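Local coordinates for protein putative transcription regulator (Lactobacillus plantarum, PDB 3K69) that probably binds DNA as a homodimeric winged-helix transcriptional regulator of the Rrf2 type, at the interface of chains A and B. Coordinates in Å, arbitrary orientation; residue numbers count along the deposited sequence, not the author numbering. Chains: chain A/B, Putative transcription regulator.

Contact 1: the interface of chains A and B. Residues chain A 120, 123-124, 127; chain B 11, 131, 134-135.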
ATOM      1  N   LEU A 120      -4.767   3.250 -14.843  1.00 11.89           N
ATOM      2  CA  LEU A 120      -4.138   2.707 -13.631  1.00 12.20           C
ATOM      3  C   LEU A 120      -3.893   3.726 -12.574  1.00 12.89           C
ATOM      4  O   LEU A 120      -4.044   3.433 -11.382  1.00 14.08           O
ATOM      5  CB  LEU A 120      -2.857   1.932 -13.954  1.00 14.43           C
ATOM      6  CG  LEU A 120      -3.096   0.606 -14.661  1.00 16.48           C
ATOM      7  CD1 LEU A 120      -1.737   0.042 -15.049  1.00 17.74           C
ATOM      8  CD2 LEU A 120      -3.926  -0.391 -13.778  1.00 15.98           C
ATOM      9  N   LEU A 123      -7.279   4.158 -10.945  1.00 13.30           N
ATOM     10  CA  LEU A 123      -7.469   2.947 -10.178  1.00 14.08           C
ATOM     11  C   LEU A 123      -6.681   2.949  -8.822  1.00 16.60           C
ATOM     12  O   LEU A 123      -7.271   2.786  -7.747  1.00 11.70           O
ATOM     13  CB  LEU A 123      -7.114   1.731 -11.019  1.00 12.92           C
ATOM     14  CG  LEU A 123      -7.418   0.356 -10.385  1.00 16.96           C
ATOM     15  CD1 LEU A 123      -8.912   0.085 -10.222  1.00 12.26           C
ATOM     16  CD2 LEU A 123      -6.697  -0.805 -11.102  1.00 14.17           C
ATOM     17  N   PHE A 124      -5.367   3.125  -8.912  1.00 15.86           N
ATOM     18  CA  PHE A 124      -4.453   3.141  -7.755  1.00 15.82           C
ATOM     19  C   PHE A 124      -4.762   4.301  -6.806  1.00 15.28           C
ATOM     20  O   PHE A 124      -4.695   4.145  -5.589  1.00 16.74           O
ATOM     21  CB  PHE A 124      -3.004   3.295  -8.227  1.00 13.23           C
ATOM     22  CG  PHE A 124      -2.459   2.134  -9.001  1.00 13.34           C
ATOM     23  CD1 PHE A 124      -2.906   0.834  -8.803  1.00 18.39           C
ATOM     24  CD2 PHE A 124      -1.448   2.326  -9.910  1.00 13.78           C
ATOM     25  CE1 PHE A 124      -2.340  -0.248  -9.536  1.00 13.05           C
ATOM     26  CE2 PHE A 124      -0.891   1.263 -10.646  1.00 18.46           C
ATOM     27  CZ  PHE A 124      -1.342  -0.024 -10.435  1.00 15.58           C
ATOM     28  N   ALA A 127      -8.054   3.501  -4.962  1.00 17.20           N
ATOM     29  CA  ALA A 127      -7.770   2.412  -4.046  1.00 17.21           C
ATOM     30  C   ALA A 127      -7.016   2.972  -2.857  1.00 16.20           C
ATOM     31  O   ALA A 127      -7.306   2.614  -1.740  1.00 16.79           O
ATOM     32  CB  ALA A 127      -6.919   1.278  -4.741  1.00 15.96           C
TER
ATOM     33  N   PHE B  11       1.507  -6.185 -11.204  1.00 15.05           N
ATOM     34  CA  PHE B  11       0.089  -6.032 -11.468  1.00 16.04           C
ATOM     35  C   PHE B  11      -0.136  -5.380 -12.849  1.00 16.24           C
ATOM     36  O   PHE B  11      -0.903  -5.895 -13.690  1.00 15.81           O
ATOM     37  CB  PHE B  11      -0.605  -5.224 -10.369  1.00 18.10           C
ATOM     38  CG  PHE B  11      -2.110  -5.002 -10.617  1.00 16.47           C
ATOM     39  CD1 PHE B  11      -2.998  -6.065 -10.554  1.00 15.13           C
ATOM     40  CD2 PHE B  11      -2.614  -3.750 -10.853  1.00 18.55           C
ATOM     41  CE1 PHE B  11      -4.348  -5.877 -10.778  1.00 22.51           C
ATOM     42  CE2 PHE B  11      -3.972  -3.552 -11.031  1.00 22.19           C
ATOM     43  CZ  PHE B  11      -4.837  -4.631 -11.000  1.00 18.87           C
ATOM     44  N   TYR B 131      -8.023  -2.216   1.572  1.00 18.30           N
ATOM     45  CA  TYR B 131      -7.409  -1.861   0.289  1.00 19.35           C
ATOM     46  C   TYR B 131      -7.738  -2.873  -0.782  1.00 18.99           C
ATOM     47  O   TYR B 131      -8.179  -2.515  -1.896  1.00 18.13           O
ATOM     48  CB  TYR B 131      -5.887  -1.712   0.449  1.00 19.71           C
ATOM     49  CG  TYR B 131      -5.128  -1.376  -0.810  1.00 18.70           C
ATOM     50  CD1 TYR B 131      -5.252  -0.148  -1.385  1.00 19.12           C
ATOM     51  CD2 TYR B 131      -4.252  -2.289  -1.400  1.00 16.11           C
ATOM     52  CE1 TYR B 131      -4.548   0.188  -2.540  1.00 19.03           C
ATOM     53  CE2 TYR B 131      -3.571  -1.981  -2.547  1.00 20.64           C
ATOM     54  CZ  TYR B 131      -3.729  -0.737  -3.128  1.00 22.43           C
ATOM     55  OH  TYR B 131      -3.079  -0.371  -4.282  1.00 24.22           O
ATOM     56  N   TYR B 134     -11.215  -3.138  -2.348  1.00 18.66           N
ATOM     57  CA  TYR B 134     -11.518  -2.188  -3.422  1.00 19.08           C
ATOM     58  C   TYR B 134     -11.474  -2.868  -4.815  1.00 19.07           C
ATOM     59  O   TYR B 134     -12.429  -2.762  -5.603  1.00 20.64           O
ATOM     60  CB  TYR B 134     -10.587  -0.962  -3.390  1.00 19.53           C
ATOM     61  CG  TYR B 134     -10.747  -0.102  -4.616  1.00 15.39           C
ATOM     62  CD1 TYR B 134     -11.866   0.733  -4.754  1.00 18.07           C
ATOM     63  CD2 TYR B 134      -9.869  -0.207  -5.677  1.00 19.54           C
ATOM     64  CE1 TYR B 134     -12.056   1.462  -5.881  1.00 18.48           C
ATOM     65  CE2 TYR B 134     -10.042   0.555  -6.802  1.00 19.96           C
ATOM     66  CZ  TYR B 134     -11.148   1.385  -6.897  1.00 21.07           C
ATOM     67  OH  TYR B 134     -11.350   2.124  -8.031  1.00 19.89           O
ATOM     68  N   TYR B 135     -10.385  -3.575  -5.098  1.00 18.59           N
ATOM     69  CA  TYR B 135     -10.202  -4.210  -6.400  1.00 18.64           C
ATOM     70  C   TYR B 135     -11.186  -5.346  -6.636  1.00 18.22           C
ATOM     71  O   TYR B 135     -11.627  -5.535  -7.761  1.00 19.38           O
ATOM     72  CB  TYR B 135      -8.781  -4.706  -6.562  1.00 18.78           C
ATOM     73  CG  TYR B 135      -7.706  -3.638  -6.497  1.00 19.94           C
ATOM     74  CD1 TYR B 135      -7.347  -2.930  -7.633  1.00 18.29           C
ATOM     75  CD2 TYR B 135      -7.002  -3.399  -5.338  1.00 16.76           C
ATOM     76  CE1 TYR B 135      -6.360  -2.022  -7.598  1.00 23.21           C
ATOM     77  CE2 TYR B 135      -6.008  -2.455  -5.295  1.00 22.26           C
ATOM     78  CZ  TYR B 135      -5.696  -1.765  -6.431  1.00 22.02           C
ATOM     79  OH  TYR B 135      -4.699  -0.840  -6.457  1.00 18.08           O
TER
HETATM   80  O   HOH W   1      -2.795   2.305  -4.731  1.00 17.35           O
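A:Ala127 presses its methyl group into a cluster of tyrosines on chain B, in an interface that probably corresponds to the helix-to-helix dimer of Rrf2-type winged-helix regulators; helix 111-136 of each chain takes part. The residue gives up 58 Å² to the partner, more than any other in this patch. Its CB lies 3.4 Å from B:Tyr131 CE1 and also meets CD2 of B:Tyr134, while its CA sits over one face of the B:Tyr134 ring, offset toward the rim. The third ring, B:Tyr135, brings its phenol end to the same methyl, with OH 3.5 Å from A:Ala127 CB.

B:Tyr135 OH also reaches the edge of the A:Phe124 ring, lying in the ring plane 3.4 Å from CD1. The B:Tyr135 chi1 of -61° puts CG beside the backbone N, directing the phenol toward chain A. The hydroxyl donates a hydrogen bond of 2.8 Å to B:Tyr131 OH, joining the two phenol hydroxyls of one chain, and B:Tyr135 CE2 lies above a face of the B:Tyr131 ring near its rim. B:Tyr131 OH is 2.7 Å from water 1, which in turn lies 2.8 Å from A:Phe124 O, a main-chain carbonyl, so a water-mediated polar path crosses between the subunits. A phenylalanine in place of B:Tyr135 would probably leave B:Tyr131 OH without this donor and less firmly positioned, and open a gap beside A:Phe124 CD1 and A:Ala127 CB.

B:Phe11, from helix 9-22, packs against A:Phe124. Its chi1 of 179° carries the ring away from the backbone N and toward A:Phe124. The two phenylalanine side chains run past each other in opposite directions, with B:Phe11 CD2 in the plane of the A:Phe124 ring and 3.8 Å from CE1. A:Leu123, with 29 Å² hidden, sets its CD1 methyl 3.6 Å from B:Tyr134 CE2 and turns CD2 to the edge of the B:Tyr135 ring.

Contact 2: the interface of chains A and B. Residues chain A 11, 79, 134-135, 143, 153; chain B 119, 123.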
ATOM      1  N   PHE A  11       5.716   5.877   9.942  1.00 15.05           N
ATOM      2  CA  PHE A  11       4.463   5.838  10.673  1.00 16.04           C
ATOM      3  C   PHE A  11       4.666   5.187  12.058  1.00 16.24           C
ATOM      4  O   PHE A  11       4.274   5.752  13.101  1.00 15.81           O
ATOM      5  CB  PHE A  11       3.374   5.106   9.885  1.00 18.10           C
ATOM      6  CG  PHE A  11       2.029   5.006  10.632  1.00 16.47           C
ATOM      7  CD1 PHE A  11       1.263   6.139  10.857  1.00 15.13           C
ATOM      8  CD2 PHE A  11       1.534   3.796  11.042  1.00 18.55           C
ATOM      9  CE1 PHE A  11       0.058   6.060  11.528  1.00 22.51           C
ATOM     10  CE2 PHE A  11       0.304   3.708  11.672  1.00 22.19           C
ATOM     11  CZ  PHE A  11      -0.428   4.855  11.919  1.00 18.87           C
ATOM     12  N   LEU A  79      -5.654   9.037  13.629  1.00 15.38           N
ATOM     13  CA  LEU A  79      -4.662   8.107  13.131  1.00 15.23           C
ATOM     14  C   LEU A  79      -4.410   8.277  11.634  1.00 13.69           C
ATOM     15  O   LEU A  79      -3.325   8.128  11.175  1.00 14.87           O
ATOM     16  CB  LEU A  79      -5.089   6.671  13.469  1.00 19.52           C
ATOM     17  CG  LEU A  79      -4.011   5.609  13.687  1.00 25.82           C
ATOM     18  CD1 LEU A  79      -3.055   5.949  14.838  1.00 21.29           C
ATOM     19  CD2 LEU A  79      -4.775   4.323  13.951  1.00 16.31           C
ATOM     20  N   TYR A 134      -9.458   4.019   5.960  1.00 18.66           N
ATOM     21  CA  TYR A 134      -9.457   3.082   7.087  1.00 19.08           C
ATOM     22  C   TYR A 134      -8.888   3.736   8.373  1.00 19.07           C
ATOM     23  O   TYR A 134      -9.526   3.698   9.439  1.00 20.64           O
ATOM     24  CB  TYR A 134      -8.697   1.784   6.760  1.00 19.53           C
ATOM     25  CG  TYR A 134      -8.503   0.923   7.980  1.00 15.39           C
ATOM     26  CD1 TYR A 134      -9.573   0.181   8.500  1.00 18.07           C
ATOM     27  CD2 TYR A 134      -7.312   0.940   8.679  1.00 19.54           C
ATOM     28  CE1 TYR A 134      -9.430  -0.546   9.636  1.00 18.48           C
ATOM     29  CE2 TYR A 134      -7.157   0.178   9.807  1.00 19.96           C
ATOM     30  CZ  TYR A 134      -8.229  -0.559  10.283  1.00 21.07           C
ATOM     31  OH  TYR A 134      -8.095  -1.295  11.428  1.00 19.89           O
ATOM     32  N   TYR A 135      -7.714   4.346   8.260  1.00 18.59           N
ATOM     33  CA  TYR A 135      -7.048   4.945   9.414  1.00 18.64           C
ATOM     34  C   TYR A 135      -7.797   6.155   9.953  1.00 18.22           C
ATOM     35  O   TYR A 135      -7.814   6.363  11.157  1.00 19.38           O
ATOM     36  CB  TYR A 135      -5.621   5.320   9.079  1.00 18.78           C
ATOM     37  CG  TYR A 135      -4.724   4.167   8.669  1.00 19.94           C
ATOM     38  CD1 TYR A 135      -4.061   3.416   9.626  1.00 18.29           C
ATOM     39  CD2 TYR A 135      -4.475   3.888   7.343  1.00 16.76           C
ATOM     40  CE1 TYR A 135      -3.223   2.431   9.272  1.00 23.21           C
ATOM     41  CE2 TYR A 135      -3.636   2.866   6.980  1.00 22.26           C
ATOM     42  CZ  TYR A 135      -3.017   2.136   7.953  1.00 22.02           C
ATOM     43  OH  TYR A 135      -2.150   1.132   7.654  1.00 18.08           O
ATOM     44  N   LEU A 143      -5.592   3.329  19.250  1.00 20.74           N
ATOM     45  CA  LEU A 143      -4.395   2.528  19.061  1.00 18.76           C
ATOM     46  C   LEU A 143      -3.844   2.105  20.407  1.00 17.84           C
ATOM     47  O   LEU A 143      -3.479   0.960  20.594  1.00 17.76           O
ATOM     48  CB  LEU A 143      -3.337   3.235  18.202  1.00 16.20           C
ATOM     49  CG  LEU A 143      -2.131   2.392  17.718  1.00 21.99           C
ATOM     50  CD1 LEU A 143      -1.614   2.916  16.381  1.00 19.37           C
ATOM     51  CD2 LEU A 143      -1.001   2.332  18.754  1.00 16.76           C
ATOM     52  N   PHE A 153      -8.677  -3.935  17.150  1.00 17.58           N
ATOM     53  CA  PHE A 153      -8.840  -3.643  15.722  1.00 17.91           C
ATOM     54  C   PHE A 153      -9.473  -4.789  14.975  1.00 18.20           C
ATOM     55  O   PHE A 153     -10.272  -4.552  14.066  1.00 16.34           O
ATOM     56  CB  PHE A 153      -7.511  -3.231  15.051  1.00 18.40           C
ATOM     57  CG  PHE A 153      -7.035  -1.895  15.475  1.00 15.84           C
ATOM     58  CD1 PHE A 153      -7.782  -0.753  15.192  1.00 13.86           C
ATOM     59  CD2 PHE A 153      -5.801  -1.743  16.102  1.00 23.49           C
ATOM     60  CE1 PHE A 153      -7.345   0.501  15.609  1.00 20.34           C
ATOM     61  CE2 PHE A 153      -5.358  -0.487  16.497  1.00 17.16           C
ATOM     62  CZ  PHE A 153      -6.123   0.630  16.247  1.00 23.11           C
TER
ATOM     63  N   THR B 119      -0.116  -5.014  17.784  1.00 12.79           N
ATOM     64  CA  THR B 119      -1.057  -3.933  17.457  1.00 13.01           C
ATOM     65  C   THR B 119      -0.933  -3.364  16.038  1.00 12.55           C
ATOM     66  O   THR B 119      -1.927  -3.230  15.305  1.00 13.24           O
ATOM     67  CB  THR B 119      -0.875  -2.792  18.467  1.00 11.96           C
ATOM     68  OG1 THR B 119      -1.377  -3.257  19.722  1.00 16.15           O
ATOM     69  CG2 THR B 119      -1.639  -1.454  18.020  1.00 14.16           C
ATOM     70  N   LEU B 123      -3.462  -3.701  12.822  1.00 13.30           N
ATOM     71  CA  LEU B 123      -3.799  -2.467  12.147  1.00 14.08           C
ATOM     72  C   LEU B 123      -3.520  -2.514  10.605  1.00 16.60           C
ATOM     73  O   LEU B 123      -4.423  -2.287   9.790  1.00 11.70           O
ATOM     74  CB  LEU B 123      -3.081  -1.296  12.800  1.00 12.92           C
ATOM     75  CG  LEU B 123      -3.467   0.108  12.287  1.00 16.96           C
ATOM     76  CD1 LEU B 123      -4.900   0.504  12.636  1.00 12.26           C
ATOM     77  CD2 LEU B 123      -2.453   1.195  12.701  1.00 14.17           C
TER
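B:Leu123 inserts its side chain into an aromatic and aliphatic pocket of chain A, a knob-in-pocket contact of what is probably the Rrf2-type dimer interface, and 86 Å² of its surface is hidden there. From CB, which acts as the stem, chi1 of -173° sends CG opposite the backbone N and out from helix 111-136. CG meets A:Tyr135 CE1 at 3.8 Å. At CG the chain forks, and chi2 of 67° sets the two methyls against different walls.

The CD1 branch lies over the face of the A:Phe153 ring, above its centre and 3.8 Å from the centroid, a CH-pi contact. The same methyl is 3.6 Å from A:Tyr134 CE2. It also meets A:Leu79 CD2 at 4.0 Å, the two leucines reaching toward each other tip to tip.

CD2 turns instead toward ring edges. It lies in the plane of the A:Tyr135 ring, 3.7 Å from CE1, and in the plane of the A:Phe11 ring, whose CE2 is 3.9 Å away. The A:Phe11 side chain crosses the leucine at about a right angle, as does A:Leu143, whose CD1 touches CD2 more loosely.

One turn earlier on the same helix, B:Thr119 adds its methyl: CG2, anti to the backbone N, packs 3.9 Å from A:Leu143 CG and also approaches A:Phe153 CE2, continuing the apolar surface of chain B.

The C-alpha centres of contact 1 and contact 2 lie about 20 Å apart, and both draw on helix 111-136 of both chains and helix 9-22 of one. Leu123, Phe11, Tyr134 and Tyr135 belong to both contacts with the chains exchanged, so the two-fold axis makes them partly twins: the leucine of one subunit enters the pocket of the other at each end. Contact 1 adds the hydrogen-bonded tyrosine pair and the water bridge to a main-chain carbonyl, and contact 2 brings in helices 79-86, 140-148 and 152-160. This reciprocal use of one long helix supports the family-typical dimer, and probably fixes how the DNA-binding domains are spaced.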